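Phosphotyrosine protein phosphatase (Vibrio cholerae serotype O1, PDB 5Z3M) dephosphorylates phosphotyrosine in proteins, as a cysteine-dependent phosphatase of the low molecular weight family. Local coordinates at the interface of chains A and B. Residues are numbered along the deposited sequence; one frame, centred on the assembly and turned at random. Chains: chain A/B, Phosphotyrosine protein phosphatase.

The interface of chains A and B. Residues chain A 61, 66-69; chain B 51, 69-71.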
loop_
_atom_site.group_PDB
_atom_site.type_symbol
_atom_site.label_atom_id
_atom_site.label_comp_id
_atom_site.label_asym_id
_atom_site.label_seq_id
_atom_site.Cartn_x
_atom_site.Cartn_y
_atom_site.Cartn_z
ATOM N N GLN A 61 0.830 12.180 -0.486
ATOM C CA GLN A 61 2.053 12.147 -1.288
ATOM C C GLN A 61 2.574 13.569 -1.439
ATOM O O GLN A 61 3.778 13.791 -1.585
ATOM C CB GLN A 61 1.840 11.478 -2.660
ATOM C CG GLN A 61 0.636 11.934 -3.471
ATOM C CD GLN A 61 0.124 10.835 -4.391
ATOM O OE1 GLN A 61 -0.859 11.010 -5.106
ATOM N NE2 GLN A 61 0.791 9.687 -4.364
ATOM N N HIS A 66 5.405 8.056 0.712
ATOM C CA HIS A 66 5.332 7.036 -0.312
ATOM C C HIS A 66 4.667 5.822 0.305
ATOM O O HIS A 66 5.346 4.957 0.852
ATOM C CB HIS A 66 6.727 6.699 -0.827
ATOM C CG HIS A 66 6.744 5.569 -1.810
ATOM N ND1 HIS A 66 5.671 5.268 -2.613
ATOM C CD2 HIS A 66 7.711 4.672 -2.108
ATOM C CE1 HIS A 66 5.976 4.228 -3.377
ATOM N NE2 HIS A 66 7.202 3.850 -3.090
ATOM N N PRO A 67 3.331 5.761 0.235
ATOM C CA PRO A 67 2.626 4.809 1.095
ATOM C C PRO A 67 2.300 3.459 0.451
ATOM O O PRO A 67 1.683 3.402 -0.612
ATOM C CB PRO A 67 1.340 5.567 1.440
ATOM C CG PRO A 67 1.086 6.414 0.217
ATOM C CD PRO A 67 2.404 6.685 -0.443
ATOM N N MET A 68 2.746 2.384 1.094
ATOM C CA MET A 68 2.217 1.054 0.822
ATOM C C MET A 68 0.875 0.976 1.523
ATOM O O MET A 68 0.832 0.792 2.739
ATOM C CB MET A 68 3.155 -0.043 1.333
ATOM C CG MET A 68 3.973 -0.776 0.272
ATOM S SD MET A 68 5.128 -1.920 1.064
ATOM C CE MET A 68 5.751 -0.882 2.392
ATOM N N VAL A 69 -0.220 1.127 0.780
ATOM C CA VAL A 69 -1.540 1.217 1.416
ATOM C C VAL A 69 -2.282 -0.123 1.501
ATOM O O VAL A 69 -2.375 -0.878 0.529
ATOM C CB VAL A 69 -2.434 2.261 0.704
ATOM C CG1 VAL A 69 -1.861 2.637 -0.626
ATOM C CG2 VAL A 69 -3.872 1.766 0.554
ATOM N N MET B 51 -4.506 4.691 -7.716
ATOM C CA MET B 51 -4.416 3.295 -7.321
ATOM C C MET B 51 -4.574 2.347 -8.503
ATOM O O MET B 51 -5.349 2.611 -9.427
ATOM C CB MET B 51 -5.464 2.985 -6.249
ATOM C CG MET B 51 -5.154 3.630 -4.917
ATOM S SD MET B 51 -3.563 3.035 -4.304
ATOM C CE MET B 51 -2.990 4.479 -3.413
ATOM N N VAL B 69 -0.461 -2.012 -1.448
ATOM C CA VAL B 69 0.117 -1.507 -2.703
ATOM C C VAL B 69 0.625 -0.065 -2.721
ATOM O O VAL B 69 -0.117 0.863 -2.413
ATOM C CB VAL B 69 -0.908 -1.614 -3.853
ATOM C CG1 VAL B 69 -0.644 -2.844 -4.705
ATOM C CG2 VAL B 69 -2.329 -1.601 -3.307
ATOM N N ASN B 70 1.884 0.105 -3.126
ATOM C CA ASN B 70 2.401 1.417 -3.495
ATOM C C ASN B 70 1.505 1.995 -4.580
ATOM O O ASN B 70 0.984 1.244 -5.402
ATOM C CB ASN B 70 3.848 1.325 -3.998
ATOM C CG ASN B 70 4.840 1.039 -2.888
ATOM O OD1 ASN B 70 5.683 0.153 -3.005
ATOM N ND2 ASN B 70 4.746 1.795 -1.807
ATOM N N PRO B 71 1.299 3.324 -4.578
ATOM C CA PRO B 71 0.477 3.916 -5.636
ATOM C C PRO B 71 1.215 3.999 -6.963
ATOM O O PRO B 71 2.428 3.779 -7.034
ATOM C CB PRO B 71 0.142 5.319 -5.105
ATOM C CG PRO B 71 1.020 5.545 -3.925
ATOM C CD PRO B 71 1.858 4.339 -3.672
#
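A:Val69 and B:Val69 pair backbone to backbone as an antiparallel beta bridge, closed by two hydrogen bonds. B:Val69 N donates to A:Val69 O over 3.0 Å, the donor tilted 33° from the plane of that carbonyl. In the return bond A:Val69 N lies 3.2 Å from B:Val69 O and stands well above that carbonyl's plane, although the bond is nearly straight at the hydrogen.

Beside this bridge the carboxamide of B:Asn70 lies over the CE1–NE2 border of the A:His66 imidazole, its ND2 end leading and its CG 3.4 Å from CE1 of the ring. The planes are 24° apart and the overlap is offset; because A:His66 is poorly ordered, the arrangement is approximate. B:Asn70 carries its CG anti to its own carbonyl carbon (chi1 -72°), which turns the amide towards chain A, where A:Met68 CG packs 3.7 Å from CG of the asparagine.

The ring of B:Pro71 crosses that of A:Pro67 at about a right angle, its CG lying 3.9 Å from A:Pro67 CD. At the flank of the bridge, the methyl CE of B:Met51 reaches A:Val69 CG1 at 3.5 Å, its chain bent beyond CG. A:Gln61 borders the patch, its side-chain amide NE2 4.2 Å from B:Pro71 CG.

Two-fold symmetry exchanges the bridge's two bonds and twins the other contacts; a biological dimer remains unproven. A:66-69 and B:69-71 follow helix 54-61, B:Met51 precedes it, and the patch centre lies about 17 Å from the nucleophile A:Cys12.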